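Local structure of manganese-binding protein (Chlamydia trachomatis, 6NSI) at residues N8-G20 against W110-I122. The protein binds iron, manganese and nickel ions, preferring ferrous iron, and hands them to the membrane permease of the YtgABCD ABC transporter for import. Numbering follows the deposited sequence.
Sequences NRMICDCVSRITG and WGAAVKEMAAALI
Ile18 drives its CD1 straight into helix 110-122, landing 3.4 Å from Ala118 N and 3.7 Å from Ala118 CB, with Val114, Met117 and Leu121 completing the hole around this knob. Met117 answers in the other direction: its chain runs out extended beyond CG (chi2 -178°) and the side chain sits among Ile11, Cys14, Val15 and Ile18, with SD against Val15 CG2 and 3.6 Å from Cys14 CB, and CB against Ile18 CD1. This is reciprocal knobs-into-holes packing at a crossing of -51°, and it is the tight part of the contact. Further along, Leu121 CD1 rests against both Ile18 CG2 and Thr19 CG2, the second at 3.6 Å. As expected for a member of the bacterial solute-binding protein 9 family, helix 9-19 follows strand 3-6 of a parallel sheet, and the contact lays helix 107-124 over helix 9-19. Toward the metal site the packing changes character. The Trp110 ring stands edge-on to the start of helix 9-19, and its NE1 gives a bent hydrogen bond to Met10 O (3.1 Å, 143° at the hydrogen); the oxygen lies in the ring plane, but the donor sits above the carbonyl plane. Cys14 SG lies 3.5 Å from Trp110 NE1, oblique to the ring, while Met117 CE lies over one face of the Trp110 ring, toward its rim. On the side turned to solvent the contact ends: the exposed Lys115 and Ala119 point away from helix 9-19.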
loop_
_atom_site.group_PDB
_atom_site.type_symbol
_atom_site.label_atom_id
_atom_site.label_comp_id
_atom_site.label_asym_id
_atom_site.label_seq_id
_atom_site.Cartn_x
_atom_site.Cartn_y
_atom_site.Cartn_z
ATOM N N ASN A 8 -2.916 9.075 -6.328
ATOM C CA ASN A 8 -1.824 9.070 -5.350
ATOM C C ASN A 8 -0.530 8.630 -6.041
ATOM O O ASN A 8 -0.523 8.291 -7.231
ATOM C CB ASN A 8 -2.168 8.169 -4.157
ATOM C CG ASN A 8 -2.383 6.704 -4.560
ATOM O OD1 ASN A 8 -1.504 6.064 -5.156
ATOM N ND2 ASN A 8 -3.545 6.165 -4.209
ATOM N N ARG A 9 0.582 8.624 -5.276
ATOM C CA ARG A 9 1.890 8.369 -5.882
ATOM C C ARG A 9 2.140 6.891 -6.149
ATOM O O ARG A 9 2.914 6.546 -7.053
ATOM C CB ARG A 9 3.006 8.923 -5.003
ATOM C CG ARG A 9 3.126 10.430 -5.061
ATOM C CD ARG A 9 3.647 10.891 -6.417
ATOM N NE ARG A 9 4.956 10.326 -6.720
ATOM C CZ ARG A 9 6.085 10.713 -6.132
ATOM N NH1 ARG A 9 6.059 11.670 -5.217
ATOM N NH2 ARG A 9 7.240 10.146 -6.454
ATOM N N MET A 10 1.516 6.010 -5.368
ATOM C CA MET A 10 1.658 4.583 -5.622
ATOM C C MET A 10 1.113 4.232 -7.001
ATOM O O MET A 10 1.680 3.392 -7.711
ATOM C CB MET A 10 0.951 3.806 -4.516
ATOM C CG MET A 10 1.562 4.077 -3.135
ATOM S SD MET A 10 0.851 5.523 -2.289
ATOM C CE MET A 10 -0.712 4.819 -1.756
ATOM N N ILE A 11 0.033 4.905 -7.409
ATOM C CA ILE A 11 -0.460 4.781 -8.773
ATOM C C ILE A 11 0.382 5.611 -9.733
ATOM O O ILE A 11 0.819 5.115 -10.775
ATOM C CB ILE A 11 -1.943 5.184 -8.834
ATOM C CG1 ILE A 11 -2.778 4.192 -8.033
ATOM C CG2 ILE A 11 -2.427 5.239 -10.273
ATOM C CD1 ILE A 11 -4.128 4.729 -7.678
ATOM N N CYS A 12 0.641 6.876 -9.390
ATOM C CA CYS A 12 1.223 7.806 -10.364
ATOM C C CYS A 12 2.585 7.347 -10.864
ATOM O O CYS A 12 2.903 7.498 -12.052
ATOM C CB CYS A 12 1.347 9.208 -9.771
ATOM S SG CYS A 12 1.652 10.467 -11.073
ATOM N N ASP A 13 3.414 6.801 -9.981
ATOM C CA ASP A 13 4.763 6.439 -10.406
ATOM C C ASP A 13 4.770 5.254 -11.350
ATOM O O ASP A 13 5.724 5.094 -12.120
ATOM C CB ASP A 13 5.634 6.152 -9.193
ATOM C CG ASP A 13 5.852 7.390 -8.339
ATOM O OD1 ASP A 13 5.421 8.492 -8.753
ATOM O OD2 ASP A 13 6.445 7.264 -7.255
ATOM N N CYS A 14 3.728 4.425 -11.314
ATOM C CA CYS A 14 3.622 3.334 -12.275
ATOM C C CYS A 14 3.048 3.826 -13.601
ATOM O O CYS A 14 3.549 3.450 -14.667
ATOM C CB CYS A 14 2.768 2.205 -11.700
ATOM S SG CYS A 14 3.392 1.510 -10.091
ATOM N N VAL A 15 2.011 4.675 -13.554
ATOM C CA VAL A 15 1.461 5.254 -14.785
ATOM C C VAL A 15 2.552 5.985 -15.556
ATOM O O VAL A 15 2.703 5.813 -16.771
ATOM C CB VAL A 15 0.278 6.190 -14.465
ATOM C CG1 VAL A 15 -0.188 6.899 -15.733
ATOM C CG2 VAL A 15 -0.885 5.419 -13.866
ATOM N N SER A 16 3.340 6.808 -14.853
ATOM C CA SER A 16 4.360 7.618 -15.513
ATOM C C SER A 16 5.418 6.756 -16.185
ATOM O O SER A 16 6.008 7.175 -17.192
ATOM C CB SER A 16 5.014 8.564 -14.504
ATOM O OG SER A 16 4.038 9.399 -13.899
ATOM N N ARG A 17 5.675 5.559 -15.645
ATOM C CA ARG A 17 6.642 4.652 -16.256
ATOM C C ARG A 17 6.099 4.047 -17.544
ATOM O O ARG A 17 6.861 3.812 -18.485
ATOM C CB ARG A 17 7.035 3.539 -15.272
ATOM C CG ARG A 17 8.189 3.881 -14.315
ATOM C CD ARG A 17 9.554 3.742 -15.000
ATOM N NE ARG A 17 10.209 2.446 -14.783
ATOM C CZ ARG A 17 10.375 1.513 -15.724
ATOM N NH1 ARG A 17 9.917 1.709 -16.959
ATOM N NH2 ARG A 17 10.994 0.372 -15.432
ATOM N N ILE A 18 4.793 3.780 -17.601
ATOM C CA ILE A 18 4.207 3.269 -18.835
ATOM C C ILE A 18 4.210 4.340 -19.917
ATOM O O ILE A 18 4.516 4.057 -21.077
ATOM C CB ILE A 18 2.785 2.744 -18.586
ATOM C CG1 ILE A 18 2.818 1.518 -17.680
ATOM C CG2 ILE A 18 2.095 2.419 -19.916
ATOM C CD1 ILE A 18 1.456 1.153 -17.140
ATOM N N THR A 19 3.868 5.584 -19.562
ATOM C CA THR A 19 3.697 6.621 -20.578
ATOM C C THR A 19 4.988 7.338 -20.942
ATOM O O THR A 19 5.117 7.806 -22.080
ATOM C CB THR A 19 2.668 7.674 -20.138
ATOM O OG1 THR A 19 3.101 8.331 -18.937
ATOM C CG2 THR A 19 1.294 7.054 -19.929
ATOM N N GLY A 20 5.939 7.432 -20.015
ATOM C CA GLY A 20 7.103 8.271 -20.235
ATOM C C GLY A 20 6.737 9.674 -20.687
ATOM O O GLY A 20 5.805 10.300 -20.174
ATOM N N TRP A 110 0.115 -5.533 -7.063
ATOM C CA TRP A 110 0.323 -4.236 -7.700
ATOM C C TRP A 110 0.845 -4.393 -9.126
ATOM O O TRP A 110 0.588 -3.536 -9.978
ATOM C CB TRP A 110 1.274 -3.374 -6.868
ATOM C CG TRP A 110 1.034 -1.887 -7.063
ATOM C CD1 TRP A 110 1.952 -0.954 -7.460
ATOM C CD2 TRP A 110 -0.200 -1.171 -6.862
ATOM N NE1 TRP A 110 1.374 0.295 -7.519
ATOM C CE2 TRP A 110 0.056 0.193 -7.149
ATOM C CE3 TRP A 110 -1.489 -1.545 -6.454
ATOM C CZ2 TRP A 110 -0.930 1.174 -7.063
ATOM C CZ3 TRP A 110 -2.472 -0.554 -6.362
ATOM C CH2 TRP A 110 -2.183 0.780 -6.667
ATOM N N GLY A 111 1.574 -5.469 -9.407
ATOM C CA GLY A 111 1.911 -5.766 -10.792
ATOM C C GLY A 111 0.674 -5.979 -11.641
ATOM O O GLY A 111 0.564 -5.445 -12.750
ATOM N N ALA A 112 -0.280 -6.764 -11.129
ATOM C CA ALA A 112 -1.566 -6.900 -11.808
ATOM C C ALA A 112 -2.260 -5.549 -11.956
ATOM O O ALA A 112 -2.830 -5.249 -13.012
ATOM C CB ALA A 112 -2.457 -7.881 -11.050
ATOM N N ALA A 113 -2.223 -4.720 -10.902
ATOM C CA ALA A 113 -2.746 -3.360 -11.000
ATOM C C ALA A 113 -2.075 -2.597 -12.136
ATOM O O ALA A 113 -2.740 -1.922 -12.930
ATOM C CB ALA A 113 -2.541 -2.627 -9.668
ATOM N N VAL A 114 -0.748 -2.684 -12.223
ATOM C CA VAL A 114 -0.046 -1.997 -13.299
ATOM C C VAL A 114 -0.460 -2.552 -14.659
ATOM O O VAL A 114 -0.553 -1.800 -15.642
ATOM C CB VAL A 114 1.470 -2.082 -13.060
ATOM C CG1 VAL A 114 2.236 -1.619 -14.278
ATOM C CG2 VAL A 114 1.840 -1.235 -11.838
ATOM N N LYS A 115 -0.793 -3.839 -14.710
ATOM C CA LYS A 115 -1.265 -4.445 -15.976
ATOM C C LYS A 115 -2.545 -3.734 -16.402
ATOM O O LYS A 115 -2.689 -3.475 -17.575
ATOM C CB LYS A 115 -1.492 -5.950 -15.837
ATOM C CG LYS A 115 -1.070 -6.758 -17.053
ATOM C CD LYS A 115 -1.162 -8.242 -16.854
ATOM C CE LYS A 115 -0.479 -8.682 -15.581
ATOM N NZ LYS A 115 0.992 -8.549 -15.666
ATOM N N GLU A 116 -3.428 -3.439 -15.454
ATOM C CA GLU A 116 -4.665 -2.733 -15.773
ATOM C C GLU A 116 -4.389 -1.287 -16.166
ATOM O O GLU A 116 -5.040 -0.753 -17.069
ATOM C CB GLU A 116 -5.624 -2.785 -14.586
ATOM C CG GLU A 116 -5.995 -4.191 -14.162
ATOM C CD GLU A 116 -6.711 -4.950 -15.257
ATOM O OE1 GLU A 116 -7.591 -4.361 -15.923
ATOM O OE2 GLU A 116 -6.385 -6.137 -15.454
ATOM N N MET A 117 -3.439 -0.632 -15.491
ATOM C CA MET A 117 -3.026 0.709 -15.895
ATOM C C MET A 117 -2.609 0.734 -17.362
ATOM O O MET A 117 -3.111 1.546 -18.146
ATOM C CB MET A 117 -1.874 1.199 -15.026
ATOM C CG MET A 117 -2.158 1.279 -13.520
ATOM S SD MET A 117 -0.682 1.924 -12.710
ATOM C CE MET A 117 -0.817 1.210 -11.058
ATOM N N ALA A 118 -1.674 -0.139 -17.743
ATOM C CA ALA A 118 -1.212 -0.195 -19.130
ATOM C C ALA A 118 -2.369 -0.415 -20.093
ATOM O O ALA A 118 -2.508 0.305 -21.094
ATOM C CB ALA A 118 -0.176 -1.304 -19.290
ATOM N N ALA A 119 -3.204 -1.419 -19.820
ATOM C CA ALA A 119 -4.324 -1.699 -20.712
ATOM C C ALA A 119 -5.217 -0.476 -20.841
ATOM O O ALA A 119 -5.523 -0.026 -21.952
ATOM C CB ALA A 119 -5.115 -2.903 -20.203
ATOM N N ALA A 120 -5.622 0.090 -19.700
ATOM C CA ALA A 120 -6.456 1.284 -19.700
ATOM C C ALA A 120 -5.811 2.415 -20.491
ATOM O O ALA A 120 -6.490 3.114 -21.254
ATOM C CB ALA A 120 -6.720 1.727 -18.258
ATOM N N LEU A 121 -4.503 2.628 -20.304
ATOM C CA LEU A 121 -3.830 3.707 -21.018
ATOM C C LEU A 121 -3.832 3.442 -22.514
ATOM O O LEU A 121 -4.108 4.342 -23.318
ATOM C CB LEU A 121 -2.397 3.852 -20.516
ATOM C CG LEU A 121 -2.216 4.675 -19.249
ATOM C CD1 LEU A 121 -0.810 4.451 -18.714
ATOM C CD2 LEU A 121 -2.488 6.148 -19.496
ATOM N N ILE A 122 -3.534 2.200 -22.896
ATOM C CA ILE A 122 -3.485 1.830 -24.303
ATOM C C ILE A 122 -4.864 1.968 -24.938
ATOM O O ILE A 122 -4.992 2.372 -26.099
ATOM C CB ILE A 122 -2.924 0.403 -24.441
ATOM C CG1 ILE A 122 -1.412 0.409 -24.178
ATOM C CG2 ILE A 122 -3.273 -0.178 -25.806
ATOM C CD1 ILE A 122 -0.782 -0.964 -24.111
#